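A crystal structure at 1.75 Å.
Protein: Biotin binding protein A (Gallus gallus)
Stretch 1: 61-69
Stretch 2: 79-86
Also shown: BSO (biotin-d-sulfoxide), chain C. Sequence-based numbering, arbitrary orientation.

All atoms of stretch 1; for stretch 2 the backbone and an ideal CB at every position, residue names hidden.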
# COMPACT_ATOMS: atom_id res chain seq x y z
N GLY A 61 -20.19 -8.42 -18.23
CA GLY A 61 -19.11 -9.32 -18.64
C GLY A 61 -17.81 -9.13 -17.86
O GLY A 61 -16.72 -9.51 -18.32
N GLN A 62 -17.92 -8.53 -16.68
CA GLN A 62 -16.74 -8.26 -15.84
C GLN A 62 -16.93 -9.05 -14.55
O GLN A 62 -18.02 -9.05 -13.98
CB GLN A 62 -16.64 -6.77 -15.53
CG GLN A 62 -16.54 -5.88 -16.76
CD GLN A 62 -16.63 -4.39 -16.42
OE1 GLN A 62 -16.78 -3.56 -17.32
NE2 GLN A 62 -16.50 -4.04 -15.12
N GLN A 63 -15.88 -9.74 -14.12
CA GLN A 63 -15.97 -10.54 -12.90
C GLN A 63 -15.94 -9.64 -11.66
O GLN A 63 -15.28 -8.60 -11.68
CB GLN A 63 -14.83 -11.54 -12.86
CG GLN A 63 -14.83 -12.44 -14.09
CD GLN A 63 -16.00 -13.37 -14.06
OE1 GLN A 63 -16.41 -13.85 -12.99
NE2 GLN A 63 -16.58 -13.63 -15.23
N PRO A 64 -16.70 -10.04 -10.59
CA PRO A 64 -16.83 -9.18 -9.41
C PRO A 64 -15.62 -9.21 -8.50
O PRO A 64 -14.89 -10.23 -8.43
CB PRO A 64 -18.06 -9.75 -8.69
CG PRO A 64 -18.09 -11.18 -9.09
CD PRO A 64 -17.55 -11.23 -10.50
N THR A 65 -15.42 -8.11 -7.78
CA THR A 65 -14.30 -8.03 -6.85
C THR A 65 -14.58 -8.90 -5.62
O THR A 65 -15.74 -9.24 -5.34
CB THR A 65 -14.04 -6.58 -6.40
OG1 THR A 65 -15.24 -6.07 -5.80
CG2 THR A 65 -13.59 -5.70 -7.58
N PHE A 66 -13.52 -9.29 -4.92
CA PHE A 66 -13.60 -10.11 -3.73
C PHE A 66 -12.40 -9.89 -2.83
O PHE A 66 -11.38 -9.33 -3.25
CB PHE A 66 -13.66 -11.60 -4.13
CG PHE A 66 -12.44 -12.09 -4.83
CD1 PHE A 66 -11.47 -12.80 -4.15
CD2 PHE A 66 -12.30 -11.90 -6.23
CE1 PHE A 66 -10.32 -13.29 -4.81
CE2 PHE A 66 -11.14 -12.38 -6.90
CZ PHE A 66 -10.17 -13.08 -6.20
N GLY A 67 -12.49 -10.36 -1.59
CA GLY A 67 -11.42 -10.19 -0.65
C GLY A 67 -11.43 -11.34 0.33
O GLY A 67 -12.48 -11.98 0.55
N PHE A 68 -10.29 -11.61 0.93
CA PHE A 68 -10.24 -12.59 2.04
C PHE A 68 -9.16 -12.30 3.07
O PHE A 68 -8.17 -11.64 2.79
CB PHE A 68 -10.16 -14.05 1.54
CG PHE A 68 -8.98 -14.37 0.66
CD1 PHE A 68 -7.77 -14.80 1.20
CD2 PHE A 68 -9.10 -14.29 -0.74
CE1 PHE A 68 -6.70 -15.11 0.39
CE2 PHE A 68 -8.02 -14.61 -1.56
CZ PHE A 68 -6.83 -14.99 -1.01
N THR A 69 -9.35 -12.86 4.27
CA THR A 69 -8.39 -12.81 5.34
C THR A 69 -7.79 -14.18 5.56
O THR A 69 -8.52 -15.20 5.61
CB THR A 69 -9.05 -12.37 6.67
OG1 THR A 69 -9.65 -11.10 6.50
CG2 THR A 69 -8.01 -12.39 7.86
N UNK A 79 -2.91 -11.72 7.04
CA UNK A 79 -2.88 -11.13 5.69
C UNK A 79 -4.28 -10.95 5.17
O UNK A 79 -5.14 -11.81 5.38
CB UNK A 79 -2.07 -12.00 4.72
N UNK A 80 -4.51 -9.84 4.47
CA UNK A 80 -5.72 -9.68 3.68
C UNK A 80 -5.37 -9.55 2.19
O UNK A 80 -4.38 -8.88 1.83
CB UNK A 80 -6.51 -8.46 4.16
N UNK A 81 -6.15 -10.23 1.37
CA UNK A 81 -6.01 -10.18 -0.09
C UNK A 81 -7.27 -9.58 -0.69
O UNK A 81 -8.40 -9.90 -0.26
CB UNK A 81 -5.75 -11.57 -0.67
N UNK A 82 -7.11 -8.75 -1.70
CA UNK A 82 -8.30 -8.25 -2.39
C UNK A 82 -8.03 -8.25 -3.90
O UNK A 82 -6.92 -7.96 -4.32
CB UNK A 82 -8.67 -6.85 -1.90
N UNK A 83 -9.04 -8.58 -4.71
CA UNK A 83 -8.76 -8.71 -6.14
C UNK A 83 -9.97 -8.89 -7.05
O UNK A 83 -11.11 -8.62 -6.69
CB UNK A 83 -7.82 -9.90 -6.35
N UNK A 84 -9.67 -9.37 -8.25
CA UNK A 84 -10.67 -9.59 -9.28
C UNK A 84 -10.08 -10.64 -10.22
O UNK A 84 -8.88 -10.66 -10.48
CB UNK A 84 -11.03 -8.30 -10.01
N UNK A 85 -10.96 -11.52 -10.69
CA UNK A 85 -10.61 -12.50 -11.71
C UNK A 85 -10.81 -11.96 -13.13
O UNK A 85 -11.70 -11.15 -13.39
CB UNK A 85 -11.44 -13.77 -11.52
N UNK A 86 -9.96 -12.43 -14.04
CA UNK A 86 -10.06 -12.09 -15.47
C UNK A 86 -9.88 -13.35 -16.25
O UNK A 86 -9.15 -14.23 -15.81
CB UNK A 86 -9.03 -11.04 -15.89
C11 BSO C . 4.18 -14.44 7.74
O11 BSO C . 5.30 -14.77 7.28
O12 BSO C . 4.02 -13.54 8.59
C10 BSO C . 2.91 -15.19 7.28
C9 BSO C . 2.93 -15.74 5.83
C8 BSO C . 2.77 -14.58 4.86
C7 BSO C . 3.00 -15.08 3.42
C2 BSO C . 2.87 -13.89 2.44
S1 BSO C . 1.20 -13.24 2.28
C6 BSO C . 1.62 -12.26 0.80
C5 BSO C . 2.59 -13.15 0.00
N1 BSO C . 1.82 -14.00 -0.92
C3 BSO C . 1.95 -15.29 -0.59
O3 BSO C . 1.41 -16.18 -1.26
N2 BSO C . 2.75 -15.50 0.46
C4 BSO C . 3.27 -14.19 0.96
O10 BSO C . 1.04 -12.28 3.43

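Stretch 2 runs antiparallel to strand 66-69, at 167° between their N-to-C directions. Position 79 has an extended backbone, and its ideal CB has nothing of stretch 1 within 5.5 Å. It points instead to the side where biotin-d-sulfoxide lies, with sulfoxide O10 available as an acceptor, so a small polar donor would suit. The residue is T79, whose OG1 donates a very short hydrogen bond of 2.5 Å to BSO O10.

At position 80 the CB shares a face of the sheet with T69 and stands 4.7 Å from T69 OG1. A beta-branched or other medium-sized side chain would suit. The residue is V80, with CG1 3.5 Å from T69 OG1.

Position 81 pairs with F68, and its CB lies 3.6 Å from F68 CZ, over a ring face. Several apolar side chains could use this surface, aromatic ones included. It is F81: its CB sits 3.8 Å from the centroid of the F68 ring, a CH-pi contact. The two rings are slid apart and barely overlap, although F68 CE1 and F81 CD2 approach to 3.3 Å. The other end of the F81 ring reaches the ligand, with CZ 3.9 Å from BSO S1.

Position 82 is opposite G67, which offers no side chain, and its CB is 4.5 Å from G67 CA. The open space admits a branched apolar residue. V82 occupies it, CG2 coming within 3.2 Å of F66 O.

At position 83, phi/psi of -172/-162 is unusual for a residue with a CB, so glycine is the natural choice; a CB would meet the end of the F66 ring at 4.0 Å (CZ) without clashing. G83 lays its CA over a face of the F66 ring, and G83 N donates to F66 O at 2.9 Å while F66 N donates to G83 O at 3.1 Å.

Position 84 points sideways, yet Q63 O and P64 O each lie 4.6 Å from its CB. A long side chain with a donor could reach them, although a shorter apolar one could meet T65 CG2. The residue is Q84, extended (t, t), whose NE2 makes a weak hydrogen bond to Q63 O at 2.9 Å.

Position 85 also points sideways, with its CB 4.3 Å from Q63 CB; small or medium residues would suit. C85 is bonded covalently elsewhere in the structure. Waters link C85 O to Q63 N and C85 N to P64 O.

Position 86 points away, leaving its choice open; it is F86.

Stretch 2 79-86: TVFVGQCF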
# COMPACT_ATOMS: atom_id res chain seq x y z
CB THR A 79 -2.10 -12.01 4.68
OG1 THR A 79 -0.76 -12.14 5.11
CG2 THR A 79 -2.09 -11.41 3.28
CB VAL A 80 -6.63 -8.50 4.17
CG1 VAL A 80 -7.20 -8.80 5.61
CG2 VAL A 80 -5.88 -7.13 4.11
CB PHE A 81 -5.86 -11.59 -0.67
CG PHE A 81 -4.55 -12.25 -0.38
CD1 PHE A 81 -3.54 -12.26 -1.34
CD2 PHE A 81 -4.32 -12.92 0.84
CE1 PHE A 81 -2.32 -12.89 -1.09
CE2 PHE A 81 -3.10 -13.54 1.08
CZ PHE A 81 -2.09 -13.54 0.12
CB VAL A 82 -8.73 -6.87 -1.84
CG1 VAL A 82 -7.73 -5.72 -2.24
CG2 VAL A 82 -10.16 -6.57 -2.25
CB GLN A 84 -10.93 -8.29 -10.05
CG GLN A 84 -12.10 -8.31 -11.08
CD GLN A 84 -12.29 -6.97 -11.79
OE1 GLN A 84 -11.64 -5.96 -11.48
NE2 GLN A 84 -13.20 -6.94 -12.77
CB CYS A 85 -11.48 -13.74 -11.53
SG CYS A 85 -10.91 -15.19 -12.45
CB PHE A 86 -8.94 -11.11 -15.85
CG PHE A 86 -9.02 -9.84 -15.11
CD1 PHE A 86 -9.80 -8.79 -15.55
CD2 PHE A 86 -8.35 -9.72 -13.89
CE1 PHE A 86 -9.88 -7.60 -14.80
CE2 PHE A 86 -8.44 -8.54 -13.14
CZ PHE A 86 -9.22 -7.51 -13.59
O HOH W 1 -13.25 -9.57 -15.10
O HOH W 2 -13.52 -12.02 -9.65
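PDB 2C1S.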